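Local coordinates for nitroalkane oxidase (Podospora anserina, PDB 3MKH) that oxidises nitroalkanes to aldehydes or ketones with FAD and molecular oxygen, releasing nitrite and hydrogen peroxide, at the interface of chains A and B. Numbering follows the deposited sequence. Chains: chain A/B, Nitroalkane oxidase.

The interface of chains A and B. Residues chain A 286, 289-290, 321, 324-325, 328; chain B 330, 350-351, 419, 421-422, 424-426.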
ATOM      1  N   ARG A 286       6.201  16.004   9.782  1.00 18.99           N
ATOM      2  CA  ARG A 286       5.894  17.424   9.924  1.00 21.06           C
ATOM      3  C   ARG A 286       6.801  18.265   9.020  1.00 20.28           C
ATOM      4  O   ARG A 286       6.334  19.134   8.287  1.00 20.53           O
ATOM      5  CB  ARG A 286       6.048  17.848  11.399  1.00 19.33           C
ATOM      6  CG  ARG A 286       6.068  19.347  11.595  1.00 24.30           C
ATOM      7  CD  ARG A 286       5.315  19.745  12.859  1.00 24.64           C
ATOM      8  NE  ARG A 286       5.996  19.436  14.122  1.00 22.31           N
ATOM      9  CZ  ARG A 286       6.955  20.185  14.652  1.00 23.69           C
ATOM     10  NH1 ARG A 286       7.397  21.257  14.002  1.00 28.11           N
ATOM     11  NH2 ARG A 286       7.481  19.862  15.828  1.00 23.62           N
ATOM     12  N   PHE A 289       5.810  17.670   5.330  1.00 20.51           N
ATOM     13  CA  PHE A 289       4.540  18.342   5.063  1.00 21.79           C
ATOM     14  C   PHE A 289       4.734  19.859   4.968  1.00 21.13           C
ATOM     15  O   PHE A 289       4.262  20.493   4.027  1.00 22.24           O
ATOM     16  CB  PHE A 289       3.509  18.021   6.145  1.00 20.31           C
ATOM     17  CG  PHE A 289       2.211  18.749   5.957  1.00 20.03           C
ATOM     18  CD1 PHE A 289       1.194  18.196   5.184  1.00 23.00           C
ATOM     19  CD2 PHE A 289       2.016  19.997   6.522  1.00 21.61           C
ATOM     20  CE1 PHE A 289      -0.009  18.877   4.996  1.00 22.79           C
ATOM     21  CE2 PHE A 289       0.829  20.685   6.340  1.00 22.81           C
ATOM     22  CZ  PHE A 289      -0.191  20.120   5.573  1.00 25.72           C
ATOM     23  N   ASP A 290       5.424  20.440   5.944  1.00 21.19           N
ATOM     24  CA  ASP A 290       5.666  21.883   5.956  1.00 22.85           C
ATOM     25  C   ASP A 290       6.416  22.377   4.728  1.00 24.66           C
ATOM     26  O   ASP A 290       6.073  23.422   4.171  1.00 21.93           O
ATOM     27  CB  ASP A 290       6.448  22.291   7.201  1.00 23.06           C
ATOM     28  CG  ASP A 290       5.590  22.280   8.474  1.00 27.50           C
ATOM     29  OD1 ASP A 290       4.357  22.096   8.395  1.00 23.25           O
ATOM     30  OD2 ASP A 290       6.167  22.462   9.560  1.00 28.36           O
ATOM     31  N   LYS A 321      -0.665  14.666   5.822  1.00 20.78           N
ATOM     32  CA  LYS A 321      -1.167  15.290   7.057  1.00 20.84           C
ATOM     33  C   LYS A 321      -1.927  14.278   7.929  1.00 21.93           C
ATOM     34  O   LYS A 321      -1.748  14.203   9.148  1.00 23.51           O
ATOM     35  CB  LYS A 321      -2.062  16.489   6.726  1.00 21.41           C
ATOM     36  CG  LYS A 321      -2.466  17.350   7.937  1.00 22.83           C
ATOM     37  CD  LYS A 321      -1.260  17.896   8.658  1.00 23.19           C
ATOM     38  CE  LYS A 321      -1.596  19.173   9.418  1.00 26.80           C
ATOM     39  NZ  LYS A 321      -2.619  18.958  10.488  1.00 29.00           N
ATOM     40  N   THR A 324       0.417  11.837   9.613  1.00 21.52           N
ATOM     41  CA  THR A 324       1.196  12.528  10.642  1.00 21.98           C
ATOM     42  C   THR A 324       0.382  12.679  11.933  1.00 22.76           C
ATOM     43  O   THR A 324       0.900  12.494  13.034  1.00 19.18           O
ATOM     44  CB  THR A 324       1.696  13.914  10.169  1.00 21.87           C
ATOM     45  OG1 THR A 324       2.398  13.768   8.935  1.00 23.50           O
ATOM     46  CG2 THR A 324       2.671  14.525  11.189  1.00 21.99           C
ATOM     47  N   GLU A 325      -0.891  13.027  11.789  1.00 22.01           N
ATOM     48  CA  GLU A 325      -1.757  13.165  12.963  1.00 24.61           C
ATOM     49  C   GLU A 325      -1.953  11.813  13.654  1.00 19.98           C
ATOM     50  O   GLU A 325      -1.861  11.720  14.873  1.00 22.31           O
ATOM     51  CB  GLU A 325      -3.094  13.832  12.591  1.00 22.10           C
ATOM     52  CG  GLU A 325      -2.933  15.263  12.030  1.00 23.05           C
ATOM     53  CD  GLU A 325      -2.353  16.239  13.057  1.00 26.95           C
ATOM     54  OE1 GLU A 325      -2.110  15.828  14.205  1.00 31.88           O
ATOM     55  OE2 GLU A 325      -2.168  17.427  12.727  1.00 28.44           O
ATOM     56  N   ARG A 328       1.457  10.970  15.534  1.00 19.59           N
ATOM     57  CA  ARG A 328       1.665  11.697  16.798  1.00 22.64           C
ATOM     58  C   ARG A 328       0.733  11.174  17.891  1.00 22.22           C
ATOM     59  O   ARG A 328       1.153  10.968  19.020  1.00 21.97           O
ATOM     60  CB  ARG A 328       1.493  13.223  16.658  1.00 19.42           C
ATOM     61  CG  ARG A 328       1.966  13.959  17.912  1.00 22.16           C
ATOM     62  CD  ARG A 328       1.678  15.461  17.871  1.00 24.93           C
ATOM     63  NE  ARG A 328       2.430  16.127  16.818  1.00 24.36           N
ATOM     64  CZ  ARG A 328       1.894  16.585  15.692  1.00 27.18           C
ATOM     65  NH1 ARG A 328       0.586  16.444  15.461  1.00 24.55           N
ATOM     66  NH2 ARG A 328       2.668  17.180  14.790  1.00 21.34           N
TER
ATOM     67  N   LEU B 330      -6.087   8.470  17.059  1.00 22.56           N
ATOM     68  CA  LEU B 330      -6.466   9.573  16.187  1.00 21.70           C
ATOM     69  C   LEU B 330      -7.943   9.937  16.388  1.00 22.98           C
ATOM     70  O   LEU B 330      -8.288  11.107  16.491  1.00 23.07           O
ATOM     71  CB  LEU B 330      -6.208   9.232  14.714  1.00 21.09           C
ATOM     72  CG  LEU B 330      -6.739  10.263  13.717  1.00 20.63           C
ATOM     73  CD1 LEU B 330      -6.107  11.633  13.933  1.00 25.37           C
ATOM     74  CD2 LEU B 330      -6.527   9.807  12.271  1.00 21.32           C
ATOM     75  N   GLU B 350     -10.493  19.477  10.379  1.00 35.22           N
ATOM     76  CA  GLU B 350      -9.481  18.781   9.592  1.00 32.24           C
ATOM     77  C   GLU B 350      -9.186  17.468  10.287  1.00 27.77           C
ATOM     78  O   GLU B 350      -9.017  16.430   9.642  1.00 28.50           O
ATOM     79  CB  GLU B 350      -8.197  19.600   9.442  1.00 27.85           C
ATOM     80  CG  GLU B 350      -7.170  18.916   8.524  1.00 28.04           C
ATOM     81  CD  GLU B 350      -5.758  19.470   8.670  1.00 31.67           C
ATOM     82  OE1 GLU B 350      -5.245  19.523   9.808  1.00 32.07           O
ATOM     83  OE2 GLU B 350      -5.145  19.824   7.640  1.00 31.75           O
ATOM     84  N   LEU B 351      -9.148  17.515  11.616  1.00 30.05           N
ATOM     85  CA  LEU B 351      -8.899  16.311  12.404  1.00 31.13           C
ATOM     86  C   LEU B 351     -10.063  15.325  12.321  1.00 33.83           C
ATOM     87  O   LEU B 351      -9.858  14.114  12.200  1.00 31.19           O
ATOM     88  CB  LEU B 351      -8.570  16.661  13.863  1.00 29.47           C
ATOM     89  CG  LEU B 351      -7.234  17.384  14.068  1.00 31.37           C
ATOM     90  CD1 LEU B 351      -6.958  17.610  15.542  1.00 33.16           C
ATOM     91  CD2 LEU B 351      -6.084  16.599  13.425  1.00 32.48           C
ATOM     92  N   TYR B 419      -4.978  28.936   7.150  1.00 31.83           N
ATOM     93  CA  TYR B 419      -4.600  27.568   7.506  1.00 28.54           C
ATOM     94  C   TYR B 419      -3.339  27.589   8.368  1.00 29.87           C
ATOM     95  O   TYR B 419      -2.356  28.261   8.033  1.00 31.19           O
ATOM     96  CB  TYR B 419      -4.374  26.723   6.242  1.00 28.77           C
ATOM     97  CG  TYR B 419      -4.043  25.269   6.519  1.00 29.55           C
ATOM     98  CD1 TYR B 419      -5.005  24.396   7.019  1.00 28.42           C
ATOM     99  CD2 TYR B 419      -2.771  24.769   6.269  1.00 30.27           C
ATOM    100  CE1 TYR B 419      -4.706  23.067   7.280  1.00 28.54           C
ATOM    101  CE2 TYR B 419      -2.458  23.436   6.522  1.00 24.72           C
ATOM    102  CZ  TYR B 419      -3.431  22.587   7.015  1.00 28.36           C
ATOM    103  OH  TYR B 419      -3.117  21.267   7.263  1.00 24.45           O
ATOM    104  N   ALA B 421      -1.156  24.697  10.084  1.00 26.92           N
ATOM    105  CA  ALA B 421      -1.094  23.231  10.075  1.00 25.17           C
ATOM    106  C   ALA B 421      -1.227  22.544  11.433  1.00 25.47           C
ATOM    107  O   ALA B 421      -2.070  21.658  11.601  1.00 26.72           O
ATOM    108  CB  ALA B 421       0.173  22.759   9.359  1.00 27.07           C
ATOM    109  N   TRP B 422      -0.398  22.926  12.400  1.00 22.37           N
ATOM    110  CA  TRP B 422      -0.327  22.155  13.638  1.00 21.00           C
ATOM    111  C   TRP B 422      -1.050  22.817  14.816  1.00 25.16           C
ATOM    112  O   TRP B 422      -0.896  22.390  15.965  1.00 26.17           O
ATOM    113  CB  TRP B 422       1.136  21.845  13.980  1.00 23.36           C
ATOM    114  CG  TRP B 422       1.850  21.384  12.761  1.00 25.22           C
ATOM    115  CD1 TRP B 422       2.736  22.100  12.002  1.00 26.16           C
ATOM    116  CD2 TRP B 422       1.671  20.130  12.097  1.00 22.92           C
ATOM    117  NE1 TRP B 422       3.157  21.345  10.930  1.00 24.42           N
ATOM    118  CE2 TRP B 422       2.518  20.133  10.963  1.00 23.03           C
ATOM    119  CE3 TRP B 422       0.907  18.985  12.374  1.00 24.01           C
ATOM    120  CZ2 TRP B 422       2.606  19.045  10.095  1.00 21.80           C
ATOM    121  CZ3 TRP B 422       0.998  17.902  11.515  1.00 25.11           C
ATOM    122  CH2 TRP B 422       1.841  17.941  10.383  1.00 23.34           C
ATOM    123  N   SER B 424      -4.007  22.650  15.795  1.00 28.42           N
ATOM    124  CA  SER B 424      -4.907  21.748  16.499  1.00 28.59           C
ATOM    125  C   SER B 424      -4.175  20.889  17.535  1.00 28.60           C
ATOM    126  O   SER B 424      -4.803  20.135  18.280  1.00 29.01           O
ATOM    127  CB  SER B 424      -5.659  20.859  15.508  1.00 33.77           C
ATOM    128  OG  SER B 424      -4.761  20.192  14.634  1.00 29.91           O
ATOM    129  N   THR B 425      -2.851  21.007  17.579  1.00 27.14           N
ATOM    130  CA  THR B 425      -2.044  20.309  18.573  1.00 26.95           C
ATOM    131  C   THR B 425      -1.238  21.277  19.441  1.00 26.69           C
ATOM    132  O   THR B 425      -1.272  21.205  20.679  1.00 26.35           O
ATOM    133  CB  THR B 425      -1.056  19.310  17.919  1.00 27.28           C
ATOM    134  OG1 THR B 425      -1.786  18.283  17.239  1.00 27.27           O
ATOM    135  CG2 THR B 425      -0.145  18.670  18.989  1.00 29.17           C
ATOM    136  N   TYR B 426      -0.505  22.170  18.785  1.00 26.03           N
ATOM    137  CA  TYR B 426       0.443  23.040  19.475  1.00 28.60           C
ATOM    138  C   TYR B 426      -0.048  24.486  19.665  1.00 29.09           C
ATOM    139  O   TYR B 426       0.650  25.307  20.254  1.00 30.44           O
ATOM    140  CB  TYR B 426       1.813  23.007  18.773  1.00 28.84           C
ATOM    141  CG  TYR B 426       2.526  21.683  18.960  1.00 25.96           C
ATOM    142  CD1 TYR B 426       2.876  21.244  20.223  1.00 25.74           C
ATOM    143  CD2 TYR B 426       2.847  20.875  17.870  1.00 28.43           C
ATOM    144  CE1 TYR B 426       3.529  20.023  20.411  1.00 28.08           C
ATOM    145  CE2 TYR B 426       3.497  19.650  18.043  1.00 24.77           C
ATOM    146  CZ  TYR B 426       3.836  19.234  19.317  1.00 27.09           C
ATOM    147  OH  TYR B 426       4.486  18.027  19.515  1.00 24.95           O
TER
HETATM  148  O   HOH W   1      -2.121  19.249  14.744  1.00 28.30           O
HETATM  149  O   HOH W   2      -1.586  15.614  17.701  1.00 33.76           O
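Two neighbouring helices of chain A, 262-298 and 311-340, present residues of helical phi/psi to the C-terminal tail of chain B, where B:Ala421 and B:Trp422 sit in loop just ahead of the short helix 423-426. This is part of the two-fold symmetric subunit interface of a homotetrameric flavoenzyme of the acyl-CoA dehydrogenase family; the centre of this patch lies about 21 Å from the catalytic B:Asp399. The tail plugs in through B:Trp422, whose CG stands anti to its carbonyl carbon (chi1 -45°). One face of the indole takes A:Arg286, whose bent chain lays CD 3.4 Å from the centroid of the five-membered ring. Against the opposite face lies A:Lys321, its chain running antiparallel to the tryptophan side chain, its CE 3.8 Å from the six-membered centroid. A:Phe289 meets that six-membered ring edge-to-face, planes 71° apart, while A:Thr324 puts its methyl CG2 against CH2 of the indole. At the polar edge, NE1 of B:Trp422 donates in its ring plane to the syn lone pair of A:Asp290 OD1 (2.9 Å, 153° at H), tip to tip, which, with the packing on both faces, probably helps fix the ring's rotation. An alanine in place of B:Trp422 would remove both faces and this N-H, and would probably loosen the hold of the tail on the two helices.

Bent at chi2 and chi4, A:Lys321 carries its ammonium NZ past the indole to a group of oxygens: B:Glu350 OE1 at 2.8 Å, approached from above the carboxylate plane; the backbone O of B:Ala421 at 3.0 Å; and, within its own helix, the anti lone pair of A:Glu325 OE2. The ammonium probably eases the repulsion between the two carboxylates. B:Tyr419 OH donates to the syn lone pair of B:Glu350 OE2 and so probably helps position that carboxylate. A:Glu325 OE1 pairs with A:Arg328 NH1 (3.0 Å); one water joins A:Glu325 OE2 to B:Thr425 OG1 and B:Ser424 OG, and a second joins A:Arg328 NH1 to the same B:Thr425 hydroxyl.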